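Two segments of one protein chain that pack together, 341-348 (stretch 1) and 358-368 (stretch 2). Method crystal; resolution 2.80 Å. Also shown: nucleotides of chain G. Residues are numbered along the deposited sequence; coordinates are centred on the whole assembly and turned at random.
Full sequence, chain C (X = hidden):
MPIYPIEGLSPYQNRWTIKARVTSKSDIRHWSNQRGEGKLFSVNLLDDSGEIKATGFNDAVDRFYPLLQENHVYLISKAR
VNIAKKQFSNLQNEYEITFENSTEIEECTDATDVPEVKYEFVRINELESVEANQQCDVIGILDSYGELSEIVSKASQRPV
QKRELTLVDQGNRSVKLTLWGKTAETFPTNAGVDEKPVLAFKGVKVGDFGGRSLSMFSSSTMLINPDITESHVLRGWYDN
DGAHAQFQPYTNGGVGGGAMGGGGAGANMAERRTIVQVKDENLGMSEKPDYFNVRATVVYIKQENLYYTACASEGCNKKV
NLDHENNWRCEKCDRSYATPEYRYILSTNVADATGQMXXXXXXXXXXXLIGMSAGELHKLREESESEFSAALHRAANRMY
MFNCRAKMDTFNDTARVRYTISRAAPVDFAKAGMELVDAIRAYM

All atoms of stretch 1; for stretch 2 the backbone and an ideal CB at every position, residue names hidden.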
# COMPACT_ATOMS: atom_id res chain seq x y z
N GLU C 341 -27.67 -12.48 -26.78
CA GLU C 341 -27.06 -11.55 -25.84
C GLU C 341 -25.56 -11.77 -25.89
O GLU C 341 -25.10 -12.88 -26.12
CB GLU C 341 -27.56 -11.83 -24.42
CG GLU C 341 -27.97 -10.58 -23.64
CD GLU C 341 -29.47 -10.37 -23.65
OE1 GLU C 341 -30.16 -11.03 -22.84
OE2 GLU C 341 -29.96 -9.56 -24.47
N TYR C 342 -24.79 -10.71 -25.67
CA TYR C 342 -23.34 -10.85 -25.67
C TYR C 342 -22.81 -10.64 -24.27
O TYR C 342 -23.09 -9.63 -23.65
CB TYR C 342 -22.69 -9.91 -26.67
CG TYR C 342 -23.10 -10.19 -28.11
CD1 TYR C 342 -24.11 -9.44 -28.72
CD2 TYR C 342 -22.48 -11.20 -28.85
CE1 TYR C 342 -24.48 -9.68 -30.04
CE2 TYR C 342 -22.85 -11.45 -30.17
CZ TYR C 342 -23.85 -10.68 -30.76
OH TYR C 342 -24.24 -10.92 -32.06
N ARG C 343 -22.07 -11.62 -23.79
CA ARG C 343 -21.47 -11.53 -22.47
C ARG C 343 -19.95 -11.63 -22.59
O ARG C 343 -19.43 -12.27 -23.50
CB ARG C 343 -22.00 -12.64 -21.57
CG ARG C 343 -23.44 -12.48 -21.16
CD ARG C 343 -23.80 -13.38 -19.99
NE ARG C 343 -23.53 -12.79 -18.67
CZ ARG C 343 -24.30 -11.90 -18.05
NH1 ARG C 343 -25.41 -11.43 -18.61
NH2 ARG C 343 -23.96 -11.45 -16.85
N TYR C 344 -19.25 -11.00 -21.66
CA TYR C 344 -17.79 -11.05 -21.64
C TYR C 344 -17.25 -12.34 -21.07
O TYR C 344 -17.81 -12.91 -20.13
CB TYR C 344 -17.20 -9.87 -20.86
CG TYR C 344 -17.22 -8.54 -21.59
CD1 TYR C 344 -17.94 -7.44 -21.09
CD2 TYR C 344 -16.53 -8.36 -22.79
CE1 TYR C 344 -17.96 -6.23 -21.75
CE2 TYR C 344 -16.55 -7.15 -23.46
CZ TYR C 344 -17.27 -6.09 -22.93
OH TYR C 344 -17.29 -4.89 -23.60
N ILE C 345 -16.15 -12.78 -21.67
CA ILE C 345 -15.26 -13.80 -21.10
C ILE C 345 -13.83 -13.27 -21.16
O ILE C 345 -12.97 -13.81 -21.83
CB ILE C 345 -15.43 -15.16 -21.79
CG1 ILE C 345 -15.77 -14.96 -23.28
CG2 ILE C 345 -16.53 -15.93 -21.08
CD1 ILE C 345 -15.85 -16.22 -24.13
N LEU C 346 -13.61 -12.19 -20.44
CA LEU C 346 -12.40 -11.41 -20.54
C LEU C 346 -11.13 -12.15 -20.12
O LEU C 346 -11.05 -12.73 -19.04
CB LEU C 346 -12.55 -10.17 -19.67
CG LEU C 346 -11.39 -9.17 -19.66
CD1 LEU C 346 -11.75 -8.02 -20.58
CD2 LEU C 346 -11.18 -8.67 -18.24
N SER C 347 -10.12 -12.11 -20.99
CA SER C 347 -8.80 -12.61 -20.64
C SER C 347 -7.81 -11.45 -20.65
O SER C 347 -7.47 -10.92 -21.71
CB SER C 347 -8.37 -13.68 -21.63
OG SER C 347 -7.53 -14.62 -21.00
N THR C 348 -7.33 -11.06 -19.47
CA THR C 348 -6.48 -9.88 -19.38
C THR C 348 -5.15 -10.07 -18.66
O THR C 348 -5.11 -10.61 -17.57
CB THR C 348 -7.23 -8.71 -18.72
OG1 THR C 348 -6.42 -7.54 -18.82
CG2 THR C 348 -7.54 -8.99 -17.25
N UNK C 358 -2.02 -13.36 -15.65
CA UNK C 358 -3.30 -13.44 -16.37
C UNK C 358 -4.50 -13.56 -15.49
O UNK C 358 -4.53 -14.40 -14.59
CB UNK C 358 -3.29 -14.63 -17.33
N UNK C 359 -5.49 -12.70 -15.75
CA UNK C 359 -6.76 -12.68 -15.02
C UNK C 359 -7.95 -12.89 -15.96
O UNK C 359 -7.96 -12.40 -17.08
CB UNK C 359 -6.92 -11.36 -14.27
N UNK C 360 -8.96 -13.60 -15.50
CA UNK C 360 -10.21 -13.65 -16.27
C UNK C 360 -11.34 -12.93 -15.56
O UNK C 360 -11.43 -12.95 -14.33
CB UNK C 360 -10.61 -15.10 -16.54
N UNK C 361 -12.16 -12.27 -16.37
CA UNK C 361 -13.26 -11.45 -15.90
C UNK C 361 -14.57 -11.74 -16.62
O UNK C 361 -14.59 -12.15 -17.78
CB UNK C 361 -12.90 -9.97 -16.06
N UNK C 362 -15.67 -11.51 -15.92
CA UNK C 362 -16.98 -11.75 -16.47
C UNK C 362 -17.75 -10.46 -16.66
O UNK C 362 -17.25 -9.38 -16.36
CB UNK C 362 -17.76 -12.71 -15.57
N UNK C 363 -18.99 -10.61 -17.14
CA UNK C 363 -19.78 -9.50 -17.67
C UNK C 363 -19.75 -8.18 -16.87
O UNK C 363 -19.53 -7.12 -17.45
CB UNK C 363 -21.23 -9.96 -17.78
N UNK C 364 -19.94 -8.26 -15.56
CA UNK C 364 -20.00 -7.05 -14.74
C UNK C 364 -18.66 -6.33 -14.73
O UNK C 364 -18.55 -5.20 -15.19
CB UNK C 364 -20.42 -7.39 -13.31
N UNK C 365 -17.64 -7.02 -14.22
CA UNK C 365 -16.30 -6.44 -14.04
C UNK C 365 -15.58 -6.11 -15.35
O UNK C 365 -14.81 -5.14 -15.43
CB UNK C 365 -15.43 -7.41 -13.23
N UNK C 366 -15.82 -6.91 -16.38
CA UNK C 366 -15.21 -6.64 -17.67
C UNK C 366 -15.79 -5.41 -18.35
O UNK C 366 -15.12 -4.77 -19.16
CB UNK C 366 -15.37 -7.86 -18.58
N UNK C 367 -17.03 -5.06 -17.99
CA UNK C 367 -17.69 -3.89 -18.58
C UNK C 367 -17.02 -2.58 -18.20
O UNK C 367 -16.79 -1.73 -19.05
CB UNK C 367 -19.16 -3.85 -18.15
N UNK C 368 -16.69 -2.43 -16.92
CA UNK C 368 -15.96 -1.25 -16.48
C UNK C 368 -14.52 -1.27 -16.96
O UNK C 368 -13.90 -0.23 -17.13
CB UNK C 368 -16.00 -1.14 -14.95
P DT G 18 -0.55 -19.28 -25.73
OP1 DT G 18 -0.49 -20.06 -27.00
OP2 DT G 18 0.63 -19.26 -24.83
O5' DT G 18 -0.93 -17.78 -26.11
C5' DT G 18 -1.92 -17.49 -27.11
C4' DT G 18 -2.84 -16.39 -26.63
O4' DT G 18 -3.49 -16.83 -25.42
C3' DT G 18 -2.14 -15.08 -26.27
O3' DT G 18 -2.12 -14.14 -27.36
C2' DT G 18 -2.89 -14.57 -25.05
C1' DT G 18 -3.76 -15.73 -24.58
N1 DT G 18 -3.54 -16.16 -23.20
C2 DT G 18 -4.64 -16.21 -22.37
O2 DT G 18 -5.76 -15.87 -22.72
N3 DT G 18 -4.38 -16.65 -21.10
C4 DT G 18 -3.16 -17.06 -20.59
O4 DT G 18 -3.08 -17.44 -19.42
C5 DT G 18 -2.06 -17.01 -21.52
C7 DT G 18 -0.70 -17.43 -21.05
C6 DT G 18 -2.30 -16.57 -22.76
P DT G 13 -24.81 -20.11 -16.52
OP1 DT G 13 -25.45 -19.52 -17.72
OP2 DT G 13 -25.33 -21.41 -16.01
O5' DT G 13 -23.24 -20.25 -16.79
C5' DT G 13 -22.70 -20.52 -18.10
C4' DT G 13 -21.91 -19.33 -18.61
O4' DT G 13 -21.93 -18.26 -17.65
C3' DT G 13 -20.43 -19.59 -18.87
O3' DT G 13 -20.24 -19.89 -20.25
C2' DT G 13 -19.78 -18.23 -18.65
C1' DT G 13 -20.81 -17.42 -17.87
N1 DT G 13 -20.32 -16.98 -16.56
C2 DT G 13 -20.61 -15.70 -16.13
O2 DT G 13 -21.24 -14.89 -16.81
N3 DT G 13 -20.13 -15.39 -14.89
C4 DT G 13 -19.41 -16.21 -14.04
O4 DT G 13 -19.05 -15.79 -12.94
C5 DT G 13 -19.15 -17.54 -14.55
C7 DT G 13 -18.38 -18.51 -13.71
C6 DT G 13 -19.62 -17.85 -15.77

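Position 358 opens the second stretch as a strand running antiparallel to the first. Its CA-to-CB bond points sideways, with the ideal CB 4.4 Å from T348 O, and beyond it lie the end of stretch 1 and the base of DT18. A flat side chain able to reach both would suit, aromatic above all. The residue is W358. With chi1 m, its ring bends back toward stretch 1, CE3 lying 3.5 Å from T348 C, while DT18 O4 sits over one ring face, 3.3 Å from W358 CG. S347, whose OG donates a 2.8 Å hydrogen bond to DT18 O2, holds the same base.

At 359 the backbone is fixed by pairing with T348, and the CB falls on the sheet face that carries the T348 and L346 side chains. The T348 methyl favours an aliphatic or beta-branched neighbour. L359 supplies one: its CB lies 3.9 Å from T348 CG2. Its main chain closes a two-way pair, T348 N to L359 O and L359 N to T348 O, both 2.8 Å and nearly straight.

Position 360 turns to the other face, beside S347. Its ideal CB is only 3.5 Å from L346 O, so something small or polar fits readily, though a longer chain could lead outward. S360 is found, its OG hydrogen-bonded elsewhere in the structure; its CA makes a CA-H...O contact of 3.0 Å with L346 O.

At 361 the hint is sharp. An ideal CB would stand 3.1 Å from L346 CD2, too close for comfort with that leucine where it is, so glycine is the best choice. G361 it is, and L346 lies against its bare backbone. G361 N donates to L346 O at 2.9 Å, and L346 N to G361 O at 2.8 Å.

Position 362 points to the face of S347 and 360, toward DT13, and stands just before a helix. Capping would favour Ser, Thr, Asp or Asn; a base calls for an aromatic. F362 follows the second call: DT13 N3 lies over its ring face, 3.4 Å from CG.

The helix begins at 363, where the CB points sideways and would lie 3.2 Å from R343 NH2. A short polar chain suits. N363 places its CB over one face of the guanidinium, at 3.3 Å from NH2.

Position 364 points away, leaving wide choice, with acids favoured near R343. E364 curls back, but OE2 stays 4.3 Å from R343 NH2, beyond a salt bridge. Position 365, D365, makes no contact.

Position 366 points straight at stretch 1, its ideal CB 3.5 Å from Y344 CB and 3.8 Å from L346 CB. That calls for something small. A366 packs its CB 3.6 Å from Y344 CB.

At 367, sideways by the Y344 ring edge, a small polar chain fits: T367 brings OG1 3.7 Å from Y344 CE1, and the same OG1 donates a 2.6 Å hydrogen bond to N363 O. Position 368, Q368, is out of reach.

Stretch 2, residues 358-368: WLSGFNEDATQ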
# COMPACT_ATOMS: atom_id res chain seq x y z
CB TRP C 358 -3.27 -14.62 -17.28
CG TRP C 358 -2.42 -14.36 -18.50
CD1 TRP C 358 -1.11 -14.74 -18.72
CD2 TRP C 358 -2.81 -13.64 -19.71
NE1 TRP C 358 -0.68 -14.32 -19.94
CE2 TRP C 358 -1.65 -13.66 -20.59
CE3 TRP C 358 -3.98 -13.03 -20.15
CZ2 TRP C 358 -1.67 -13.08 -21.85
CZ3 TRP C 358 -3.99 -12.44 -21.42
CH2 TRP C 358 -2.86 -12.47 -22.25
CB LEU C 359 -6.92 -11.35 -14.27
CG LEU C 359 -5.92 -10.96 -13.18
CD1 LEU C 359 -6.21 -9.57 -12.64
CD2 LEU C 359 -5.92 -11.93 -12.02
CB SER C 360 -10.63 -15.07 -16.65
OG SER C 360 -10.52 -15.93 -15.54
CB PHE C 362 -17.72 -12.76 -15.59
CG PHE C 362 -17.05 -14.10 -15.54
CD1 PHE C 362 -16.28 -14.47 -14.44
CD2 PHE C 362 -17.17 -14.99 -16.61
CE1 PHE C 362 -15.65 -15.71 -14.40
CE2 PHE C 362 -16.54 -16.23 -16.58
CZ PHE C 362 -15.78 -16.59 -15.47
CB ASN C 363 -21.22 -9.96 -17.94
CG ASN C 363 -21.98 -9.02 -18.87
OD1 ASN C 363 -22.97 -8.42 -18.47
ND2 ASN C 363 -21.50 -8.88 -20.10
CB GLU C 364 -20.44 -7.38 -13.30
CG GLU C 364 -21.81 -8.03 -13.16
CD GLU C 364 -21.79 -9.55 -13.30
OE1 GLU C 364 -20.77 -10.12 -13.80
OE2 GLU C 364 -22.81 -10.19 -12.92
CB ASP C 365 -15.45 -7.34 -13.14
CG ASP C 365 -15.93 -7.33 -11.67
OD1 ASP C 365 -15.79 -6.29 -10.99
OD2 ASP C 365 -16.44 -8.37 -11.20
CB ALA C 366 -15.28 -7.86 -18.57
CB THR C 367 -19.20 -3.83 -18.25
OG1 THR C 367 -19.86 -4.95 -18.84
CG2 THR C 367 -19.82 -2.56 -18.81
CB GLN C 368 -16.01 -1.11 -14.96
CG GLN C 368 -15.55 -2.35 -14.22
CD GLN C 368 -15.07 -2.04 -12.81
OE1 GLN C 368 -14.38 -1.03 -12.58
NE2 GLN C 368 -15.41 -2.92 -11.87
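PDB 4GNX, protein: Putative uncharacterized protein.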